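Local coordinates for DNA repair protein RAD2 (Saccharomyces cerevisiae, PDB 4Q0W), which cuts single-stranded DNA as a magnesium-dependent endonuclease of nucleotide excision repair, making an incision needed to remove UV lesions, bulky adducts and cross-links, at residues A[9-19]-A[211-222]; A[333-341]-A[354-362]. All coordinates share one frame; numbering follows the deposited sequence.

Interaction 1. Residues A[9-19]-A[211-222]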
loop_
_atom_site.group_PDB
_atom_site.type_symbol
_atom_site.label_atom_id
_atom_site.label_comp_id
_atom_site.label_asym_id
_atom_site.label_seq_id
_atom_site.Cartn_x
_atom_site.Cartn_y
_atom_site.Cartn_z
ATOM N N ALA A 9 1.308 -5.179 -18.135
ATOM C CA ALA A 9 1.059 -5.999 -19.329
ATOM C C ALA A 9 -0.110 -6.982 -19.163
ATOM O O ALA A 9 -0.701 -7.429 -20.156
ATOM C CB ALA A 9 2.330 -6.734 -19.753
ATOM N N GLY A 10 -0.423 -7.311 -17.908
ATOM C CA GLY A 10 -1.461 -8.276 -17.560
ATOM C C GLY A 10 -2.729 -8.250 -18.397
ATOM O O GLY A 10 -3.083 -9.266 -19.000
ATOM N N PRO A 11 -3.409 -7.087 -18.467
ATOM C CA PRO A 11 -4.685 -7.053 -19.192
ATOM C C PRO A 11 -4.561 -7.355 -20.674
ATOM O O PRO A 11 -5.595 -7.513 -21.312
ATOM C CB PRO A 11 -5.196 -5.614 -18.973
ATOM C CG PRO A 11 -4.017 -4.835 -18.535
ATOM C CD PRO A 11 -3.117 -5.798 -17.810
ATOM N N THR A 12 -3.349 -7.460 -21.218
ATOM C CA THR A 12 -3.239 -7.850 -22.623
ATOM C C THR A 12 -3.049 -9.361 -22.773
ATOM O O THR A 12 -2.941 -9.871 -23.889
ATOM C CB THR A 12 -2.082 -7.149 -23.321
ATOM O OG1 THR A 12 -0.848 -7.674 -22.813
ATOM C CG2 THR A 12 -2.152 -5.617 -23.073
ATOM N N ALA A 13 -2.972 -10.067 -21.648
ATOM C CA ALA A 13 -2.699 -11.507 -21.690
ATOM C C ALA A 13 -3.882 -12.235 -22.303
ATOM O O ALA A 13 -5.038 -11.896 -22.029
ATOM C CB ALA A 13 -2.453 -12.041 -20.300
ATOM N N ARG A 14 -3.588 -13.248 -23.107
ATOM C CA ARG A 14 -4.626 -14.105 -23.663
ATOM C C ARG A 14 -4.410 -15.556 -23.238
ATOM O O ARG A 14 -3.335 -16.124 -23.459
ATOM C CB ARG A 14 -4.650 -13.986 -25.183
ATOM C CG ARG A 14 -5.122 -12.621 -25.660
ATOM C CD ARG A 14 -6.649 -12.510 -25.621
ATOM N NE ARG A 14 -7.274 -13.165 -26.778
ATOM C CZ ARG A 14 -7.273 -12.660 -28.013
ATOM N NH1 ARG A 14 -6.672 -11.500 -28.253
ATOM N NH2 ARG A 14 -7.869 -13.311 -29.013
ATOM N N PRO A 15 -5.433 -16.153 -22.606
ATOM C CA PRO A 15 -5.373 -17.545 -22.148
ATOM C C PRO A 15 -5.249 -18.479 -23.335
ATOM O O PRO A 15 -5.985 -18.343 -24.314
ATOM C CB PRO A 15 -6.727 -17.749 -21.464
ATOM C CG PRO A 15 -7.193 -16.345 -21.111
ATOM C CD PRO A 15 -6.707 -15.505 -22.250
ATOM N N VAL A 16 -4.311 -19.412 -23.255
ATOM C CA VAL A 16 -4.078 -20.364 -24.336
ATOM C C VAL A 16 -3.996 -21.782 -23.761
ATOM O O VAL A 16 -3.344 -22.004 -22.727
ATOM C CB VAL A 16 -2.787 -20.002 -25.115
ATOM C CG1 VAL A 16 -2.302 -21.165 -25.963
ATOM C CG2 VAL A 16 -3.025 -18.764 -25.981
ATOM N N ARG A 17 -4.671 -22.729 -24.416
ATOM C CA ARG A 17 -4.684 -24.128 -23.965
ATOM C C ARG A 17 -3.377 -24.851 -24.263
ATOM O O ARG A 17 -2.838 -24.758 -25.375
ATOM C CB ARG A 17 -5.839 -24.898 -24.612
ATOM C CG ARG A 17 -7.211 -24.408 -24.175
ATOM C CD ARG A 17 -8.315 -25.373 -24.577
ATOM N NE ARG A 17 -9.368 -25.386 -23.567
ATOM C CZ ARG A 17 -9.326 -26.130 -22.463
ATOM N NH1 ARG A 17 -10.323 -26.074 -21.590
ATOM N NH2 ARG A 17 -8.286 -26.929 -22.228
ATOM N N LEU A 18 -2.885 -25.602 -23.282
ATOM C CA LEU A 18 -1.629 -26.336 -23.454
ATOM C C LEU A 18 -1.691 -27.228 -24.683
ATOM O O LEU A 18 -0.705 -27.373 -25.403
ATOM C CB LEU A 18 -1.326 -27.150 -22.197
ATOM C CG LEU A 18 -1.308 -26.272 -20.945
ATOM C CD1 LEU A 18 -1.599 -27.081 -19.682
ATOM C CD2 LEU A 18 0.030 -25.562 -20.837
ATOM N N GLU A 19 -2.872 -27.789 -24.941
ATOM C CA GLU A 19 -3.110 -28.624 -26.122
ATOM C C GLU A 19 -2.785 -27.948 -27.465
ATOM O O GLU A 19 -2.418 -28.624 -28.439
ATOM C CB GLU A 19 -4.573 -29.105 -26.138
ATOM C CG GLU A 19 -4.956 -30.091 -25.021
ATOM C CD GLU A 19 -5.161 -29.439 -23.650
ATOM O OE1 GLU A 19 -4.966 -28.205 -23.514
ATOM O OE2 GLU A 19 -5.519 -30.176 -22.699
ATOM N N LYS A 211 -2.584 -25.438 -14.072
ATOM C CA LYS A 211 -3.763 -24.954 -14.799
ATOM C C LYS A 211 -3.908 -25.607 -16.165
ATOM O O LYS A 211 -2.939 -26.145 -16.707
ATOM C CB LYS A 211 -3.687 -23.440 -14.984
ATOM C CG LYS A 211 -4.610 -22.657 -14.080
ATOM C CD LYS A 211 -3.842 -21.851 -13.044
ATOM C CE LYS A 211 -4.804 -21.256 -12.026
ATOM N NZ LYS A 211 -5.677 -22.311 -11.424
ATOM N N ASN A 212 -5.113 -25.551 -16.731
ATOM C CA ASN A 212 -5.322 -26.087 -18.076
ATOM C C ASN A 212 -4.817 -25.149 -19.178
ATOM O O ASN A 212 -4.651 -25.563 -20.339
ATOM C CB ASN A 212 -6.787 -26.507 -18.310
ATOM C CG ASN A 212 -7.786 -25.371 -18.087
ATOM O OD1 ASN A 212 -7.469 -24.193 -18.255
ATOM N ND2 ASN A 212 -9.011 -25.733 -17.719
ATOM N N TYR A 213 -4.547 -23.897 -18.798
ATOM C CA TYR A 213 -4.114 -22.879 -19.751
ATOM C C TYR A 213 -2.773 -22.237 -19.369
ATOM O O TYR A 213 -2.277 -22.414 -18.253
ATOM C CB TYR A 213 -5.198 -21.801 -19.904
ATOM C CG TYR A 213 -5.350 -20.909 -18.692
ATOM C CD1 TYR A 213 -6.069 -21.330 -17.578
ATOM C CD2 TYR A 213 -4.774 -19.643 -18.656
ATOM C CE1 TYR A 213 -6.208 -20.515 -16.455
ATOM C CE2 TYR A 213 -4.908 -18.817 -17.533
ATOM C CZ TYR A 213 -5.627 -19.262 -16.442
ATOM O OH TYR A 213 -5.771 -18.458 -15.334
ATOM N N VAL A 214 -2.204 -21.493 -20.315
ATOM C CA VAL A 214 -0.973 -20.728 -20.112
ATOM C C VAL A 214 -1.249 -19.297 -20.598
ATOM O O VAL A 214 -2.081 -19.101 -21.497
ATOM C CB VAL A 214 0.207 -21.378 -20.891
ATOM C CG1 VAL A 214 -0.065 -21.375 -22.370
ATOM C CG2 VAL A 214 1.539 -20.681 -20.600
ATOM N N GLU A 215 -0.600 -18.296 -20.001
ATOM C CA GLU A 215 -0.825 -16.901 -20.417
ATOM C C GLU A 215 0.091 -16.494 -21.568
ATOM O O GLU A 215 1.325 -16.493 -21.434
ATOM C CB GLU A 215 -0.642 -15.938 -19.243
ATOM C CG GLU A 215 -1.591 -16.192 -18.085
ATOM C CD GLU A 215 -1.405 -15.204 -16.954
ATOM O OE1 GLU A 215 -0.539 -14.307 -17.077
ATOM O OE2 GLU A 215 -2.131 -15.324 -15.943
ATOM N N PHE A 216 -0.508 -16.151 -22.700
ATOM C CA PHE A 216 0.261 -15.747 -23.872
ATOM C C PHE A 216 0.337 -14.216 -23.985
ATOM O O PHE A 216 -0.675 -13.534 -23.830
ATOM C CB PHE A 216 -0.372 -16.331 -25.124
ATOM C CG PHE A 216 0.220 -15.819 -26.406
ATOM C CD1 PHE A 216 1.455 -16.269 -26.845
ATOM C CD2 PHE A 216 -0.473 -14.898 -27.184
ATOM C CE1 PHE A 216 2.000 -15.811 -28.034
ATOM C CE2 PHE A 216 0.062 -14.431 -28.373
ATOM C CZ PHE A 216 1.301 -14.891 -28.801
ATOM N N TYR A 217 1.534 -13.690 -24.245
ATOM C CA TYR A 217 1.728 -12.248 -24.405
ATOM C C TYR A 217 2.498 -11.995 -25.674
ATOM O O TYR A 217 3.455 -12.714 -25.984
ATOM C CB TYR A 217 2.563 -11.670 -23.257
ATOM C CG TYR A 217 1.911 -11.714 -21.900
ATOM C CD1 TYR A 217 1.942 -12.869 -21.123
ATOM C CD2 TYR A 217 1.285 -10.596 -21.383
ATOM C CE1 TYR A 217 1.343 -12.906 -19.865
ATOM C CE2 TYR A 217 0.687 -10.621 -20.124
ATOM C CZ TYR A 217 0.724 -11.775 -19.371
ATOM O OH TYR A 217 0.121 -11.789 -18.124
ATOM N N ASP A 218 2.126 -10.955 -26.404
ATOM C CA ASP A 218 3.001 -10.542 -27.489
ATOM C C ASP A 218 3.187 -9.030 -27.606
ATOM O O ASP A 218 2.323 -8.247 -27.201
ATOM C CB ASP A 218 2.612 -11.207 -28.816
ATOM C CG ASP A 218 1.504 -10.511 -29.510
ATOM O OD1 ASP A 218 0.340 -10.861 -29.252
ATOM O OD2 ASP A 218 1.801 -9.622 -30.325
ATOM N N ALA A 219 4.340 -8.644 -28.145
ATOM C CA ALA A 219 4.766 -7.254 -28.202
ATOM C C ALA A 219 3.796 -6.424 -29.027
ATOM O O ALA A 219 3.565 -5.252 -28.728
ATOM C CB ALA A 219 6.189 -7.156 -28.772
ATOM N N GLU A 220 3.215 -7.045 -30.052
ATOM C CA GLU A 220 2.292 -6.346 -30.943
ATOM C C GLU A 220 1.020 -5.917 -30.205
ATOM O O GLU A 220 0.528 -4.808 -30.399
ATOM C CB GLU A 220 1.961 -7.219 -32.153
ATOM C CG GLU A 220 1.578 -6.442 -33.401
ATOM C CD GLU A 220 1.295 -7.353 -34.587
ATOM N N SER A 221 0.504 -6.786 -29.339
ATOM C CA SER A 221 -0.664 -6.452 -28.534
ATOM C C SER A 221 -0.313 -5.406 -27.484
ATOM O O SER A 221 -1.113 -4.524 -27.179
ATOM C CB SER A 221 -1.227 -7.697 -27.844
ATOM O OG SER A 221 -1.564 -8.678 -28.799
ATOM N N ILE A 222 0.879 -5.512 -26.912
ATOM C CA ILE A 222 1.298 -4.524 -25.926
ATOM C C ILE A 222 1.365 -3.151 -26.604
ATOM O O ILE A 222 0.873 -2.170 -26.064
ATOM C CB ILE A 222 2.641 -4.903 -25.289
ATOM C CG1 ILE A 222 2.454 -6.114 -24.365
ATOM C CG2 ILE A 222 3.238 -3.718 -24.515
ATOM C CD1 ILE A 222 3.755 -6.656 -23.787
HETATM O O HOH W 1 0.136 -9.362 -25.181
HETATM O O HOH W 2 -1.611 -11.520 -25.419
#

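Interaction 2. Residues A[333-341]-A[354-362]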
loop_
_atom_site.group_PDB
_atom_site.type_symbol
_atom_site.label_atom_id
_atom_site.label_comp_id
_atom_site.label_asym_id
_atom_site.label_seq_id
_atom_site.Cartn_x
_atom_site.Cartn_y
_atom_site.Cartn_z
ATOM N N VAL A 333 15.360 -38.396 -29.681
ATOM C CA VAL A 333 14.335 -39.214 -29.054
ATOM C C VAL A 333 14.802 -39.537 -27.626
ATOM O O VAL A 333 15.992 -39.759 -27.399
ATOM C CB VAL A 333 14.113 -40.512 -29.875
ATOM C CG1 VAL A 333 13.272 -41.521 -29.108
ATOM C CG2 VAL A 333 13.464 -40.186 -31.219
ATOM N N PRO A 334 13.877 -39.518 -26.652
ATOM C CA PRO A 334 14.271 -39.903 -25.291
ATOM C C PRO A 334 14.871 -41.307 -25.274
ATOM O O PRO A 334 14.344 -42.208 -25.936
ATOM C CB PRO A 334 12.950 -39.893 -24.525
ATOM C CG PRO A 334 12.073 -38.937 -25.292
ATOM C CD PRO A 334 12.476 -39.071 -26.730
ATOM N N ASP A 335 15.975 -41.467 -24.553
ATOM C CA ASP A 335 16.650 -42.752 -24.426
ATOM C C ASP A 335 16.161 -43.420 -23.141
ATOM O O ASP A 335 16.645 -43.098 -22.049
ATOM C CB ASP A 335 18.161 -42.526 -24.361
ATOM C CG ASP A 335 18.955 -43.826 -24.352
ATOM O OD1 ASP A 335 18.481 -44.829 -23.772
ATOM O OD2 ASP A 335 20.064 -43.836 -24.922
ATOM N N LEU A 336 15.212 -44.348 -23.272
ATOM C CA LEU A 336 14.580 -44.975 -22.107
ATOM C C LEU A 336 15.600 -45.681 -21.199
ATOM O O LEU A 336 15.550 -45.532 -19.969
ATOM C CB LEU A 336 13.494 -45.963 -22.553
ATOM C CG LEU A 336 12.691 -46.599 -21.423
ATOM C CD1 LEU A 336 12.025 -45.516 -20.591
ATOM C CD2 LEU A 336 11.665 -47.587 -21.945
ATOM N N ASP A 337 16.513 -46.434 -21.810
ATOM C CA ASP A 337 17.542 -47.160 -21.061
ATOM C C ASP A 337 18.337 -46.208 -20.170
ATOM O O ASP A 337 18.586 -46.508 -19.003
ATOM C CB ASP A 337 18.509 -47.881 -22.012
ATOM C CG ASP A 337 17.873 -49.106 -22.697
ATOM O OD1 ASP A 337 16.651 -49.310 -22.556
ATOM O OD2 ASP A 337 18.608 -49.855 -23.370
ATOM N N MET A 338 18.729 -45.060 -20.724
ATOM C CA MET A 338 19.608 -44.138 -19.998
ATOM C C MET A 338 18.842 -43.243 -19.028
ATOM O O MET A 338 19.393 -42.805 -18.014
ATOM C CB MET A 338 20.462 -43.311 -20.961
ATOM C CG MET A 338 21.445 -44.145 -21.775
ATOM S SD MET A 338 22.549 -45.162 -20.738
ATOM C CE MET A 338 23.722 -43.931 -20.163
ATOM N N LEU A 339 17.568 -42.983 -19.329
ATOM C CA LEU A 339 16.708 -42.255 -18.406
ATOM C C LEU A 339 16.397 -43.136 -17.187
ATOM O O LEU A 339 16.404 -42.659 -16.052
ATOM C CB LEU A 339 15.407 -41.793 -19.107
ATOM C CG LEU A 339 15.485 -40.578 -20.052
ATOM C CD1 LEU A 339 14.178 -40.388 -20.844
ATOM C CD2 LEU A 339 15.843 -39.276 -19.295
ATOM N N ARG A 340 16.108 -44.414 -17.426
ATOM C CA ARG A 340 15.888 -45.374 -16.337
ATOM C C ARG A 340 17.060 -45.387 -15.360
ATOM O O ARG A 340 16.886 -45.237 -14.151
ATOM C CB ARG A 340 15.757 -46.792 -16.890
ATOM C CG ARG A 340 14.396 -47.180 -17.445
ATOM C CD ARG A 340 14.586 -48.446 -18.287
ATOM N NE ARG A 340 13.334 -49.119 -18.623
ATOM C CZ ARG A 340 13.275 -50.248 -19.319
ATOM N NH1 ARG A 340 14.392 -50.819 -19.743
ATOM N NH2 ARG A 340 12.104 -50.802 -19.592
ATOM N N SER A 341 18.258 -45.590 -15.887
ATOM C CA SER A 341 19.422 -45.651 -15.015
ATOM C C SER A 341 19.715 -44.294 -14.346
ATOM O O SER A 341 20.148 -44.246 -13.186
ATOM C CB SER A 341 20.640 -46.188 -15.777
ATOM O OG SER A 341 20.856 -45.479 -16.985
ATOM N N SER A 354 9.856 -45.236 -13.654
ATOM C CA SER A 354 10.239 -44.393 -14.777
ATOM C C SER A 354 9.459 -44.753 -16.038
ATOM O O SER A 354 8.986 -43.870 -16.756
ATOM C CB SER A 354 11.744 -44.509 -15.042
ATOM O OG SER A 354 12.501 -43.950 -13.980
ATOM N N ASP A 355 9.342 -46.050 -16.307
ATOM C CA ASP A 355 8.624 -46.546 -17.471
ATOM C C ASP A 355 7.173 -46.062 -17.495
ATOM O O ASP A 355 6.670 -45.646 -18.528
ATOM C CB ASP A 355 8.652 -48.079 -17.492
ATOM C CG ASP A 355 9.964 -48.636 -18.007
ATOM O OD1 ASP A 355 10.932 -47.854 -18.149
ATOM O OD2 ASP A 355 10.033 -49.863 -18.273
ATOM N N GLU A 356 6.513 -46.119 -16.345
ATOM C CA GLU A 356 5.103 -45.784 -16.252
ATOM C C GLU A 356 4.858 -44.368 -16.764
ATOM O O GLU A 356 3.834 -44.098 -17.395
ATOM C CB GLU A 356 4.645 -45.918 -14.807
ATOM C CG GLU A 356 3.176 -45.645 -14.581
ATOM C CD GLU A 356 2.755 -45.989 -13.168
ATOM O OE1 GLU A 356 3.653 -46.194 -12.320
ATOM O OE2 GLU A 356 1.532 -46.061 -12.910
ATOM N N ILE A 357 5.821 -43.481 -16.514
ATOM C CA ILE A 357 5.735 -42.089 -16.950
ATOM C C ILE A 357 6.289 -41.890 -18.361
ATOM O O ILE A 357 5.694 -41.187 -19.176
ATOM C CB ILE A 357 6.459 -41.148 -15.947
ATOM C CG1 ILE A 357 5.720 -41.144 -14.605
ATOM C CG2 ILE A 357 6.559 -39.731 -16.496
ATOM C CD1 ILE A 357 6.526 -40.595 -13.442
ATOM N N LEU A 358 7.415 -42.528 -18.661
ATOM C CA LEU A 358 8.166 -42.212 -19.873
ATOM C C LEU A 358 7.658 -42.894 -21.145
ATOM O O LEU A 358 7.688 -42.301 -22.228
ATOM C CB LEU A 358 9.657 -42.521 -19.670
ATOM C CG LEU A 358 10.442 -41.619 -18.715
ATOM C CD1 LEU A 358 11.866 -42.142 -18.550
ATOM C CD2 LEU A 358 10.462 -40.168 -19.232
ATOM N N ILE A 359 7.210 -44.139 -21.022
ATOM C CA ILE A 359 6.746 -44.897 -22.190
ATOM C C ILE A 359 5.616 -44.204 -22.984
ATOM O O ILE A 359 5.703 -44.122 -24.215
ATOM C CB ILE A 359 6.408 -46.377 -21.831
ATOM C CG1 ILE A 359 7.694 -47.150 -21.526
ATOM C CG2 ILE A 359 5.671 -47.062 -22.971
ATOM C CD1 ILE A 359 7.465 -48.547 -20.962
ATOM N N PRO A 360 4.572 -43.690 -22.295
ATOM C CA PRO A 360 3.546 -42.940 -23.041
ATOM C C PRO A 360 4.104 -41.717 -23.778
ATOM O O PRO A 360 3.578 -41.359 -24.832
ATOM C CB PRO A 360 2.575 -42.481 -21.947
ATOM C CG PRO A 360 2.748 -43.472 -20.846
ATOM C CD PRO A 360 4.207 -43.846 -20.873
ATOM N N LEU A 361 5.149 -41.094 -23.233
ATOM C CA LEU A 361 5.771 -39.924 -23.861
ATOM C C LEU A 361 6.558 -40.265 -25.122
ATOM O O LEU A 361 6.702 -39.434 -26.012
ATOM C CB LEU A 361 6.689 -39.211 -22.871
ATOM C CG LEU A 361 6.095 -38.096 -22.013
ATOM C CD1 LEU A 361 4.591 -38.227 -21.835
ATOM C CD2 LEU A 361 6.790 -38.039 -20.658
ATOM N N ILE A 362 7.077 -41.485 -25.187
ATOM C CA ILE A 362 7.883 -41.927 -26.320
ATOM C C ILE A 362 7.002 -42.449 -27.457
ATOM O O ILE A 362 7.336 -42.304 -28.637
ATOM C CB ILE A 362 8.861 -43.040 -25.890
ATOM C CG1 ILE A 362 9.778 -42.543 -24.769
ATOM C CG2 ILE A 362 9.679 -43.551 -27.075
ATOM C CD1 ILE A 362 10.873 -43.531 -24.405
HETATM O O HOH W 3 14.436 -45.488 -12.874
#

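Interaction 1. Residues A[9-19]-A[211-222]
Strand 14-17 of the N-domain pairs antiparallel with strand 213-218 of the I-domain, R14 opposite F216 and V16 opposite V214, at one margin of the mixed sheet in this nuclease core. Each pair closes two backbone hydrogen bonds: R14 N reaches F216 O at 3.0 Å, and V214 N reaches V16 O at 2.7 Å. P15, which has no N-H to give, suits the non-hydrogen-bonded position opposite E215. On the face shared by V16 and F216, V16 CG2 rests 3.7 Å from F216 CB; with CG1 anti to the backbone N (chi1 164°), CG2 is left beside that N and faces the phenylalanine.

Where the strand begins, small residues meet a large ring. A13 CA sits over one face of Y217 toward the rim, its CB is 3.3 Å from Y217 CZ, and A9 O meets the ring edge in plane. Y217 OH is tied at 2.8 Å to E215 OE1, which steadies the phenol. T12 OG1 donates to A9 O at 2.7 Å, and a water bridges that hydroxyl to D218 N. D218 then N-caps the next helix. At the far end L18 CD1 packs 3.4 Å from K211 O.

Strand 202-205 flanks 213-218 on its other edge, W6 meets Y217 edge-to-face, F196 of helix 194-197 touches Y217 and I222, and L225 and L226 of helix 219-226 cover T12.

Interaction 2. Residues A[333-341]-A[354-362]
L339 and L358 meet in the closely packed part of a helical hairpin, in which helices 336-347 and 351-361 run roughly antiparallel, their short segments 151° apart. L339 CB lies 3.6 Å from L358 CD1, and both leucines also touch F161, so branched apolar chains fit this buried side. A water joins R340 O to the buried S354 OG, giving that hydroxyl a partner. L336 spans the seam: with CG anti to the backbone N (chi1 -176°), its CD1 comes 3.9 Å from L358 CB, while CD2 touches I359 and covers one face of the R340 guanidinium near its rim.

Toward solvent the packing is looser and the chemistry changes. The exposed I362 reaches P334 CB through CG1 at 4.1 Å. R340, extended from CG to NE, is long enough to reach across to D355 and grips it side-on, the two flat groups 24° from coplanar; D337 adds only a long charge contact. Replacing R340 by an alanine would probably leave the D355 carboxylate without its charged mate and free to turn, and uncover L336 CD2. Both bonds use syn lone pairs of the carboxylate: R340 NE meets D355 OD1 at 2.8 Å, and R340 NH2 meets D355 OD2 at 2.6 Å.

How the interactions relate
Interaction 1 unites the N-domain and I-domain in the central sheet, whereas interaction 2 pairs two neighbouring helices near the end of the modelled chain, farther from the centre of the chain; their centres are 31 Å apart and they do not touch. Both are partly buried, yet they divide the work differently. In 9-19 with 211-222, main-chain hydrogen bonds dominate, with aromatic and small side chains filling in around them, and the nearest atom is about 6 Å from the bound DNA. In 333-341 with 354-362, side chains do the joining: leucines inside, a charged pair outside, about 18 Å from the DNA at the nearest atom. They share no helix or strand.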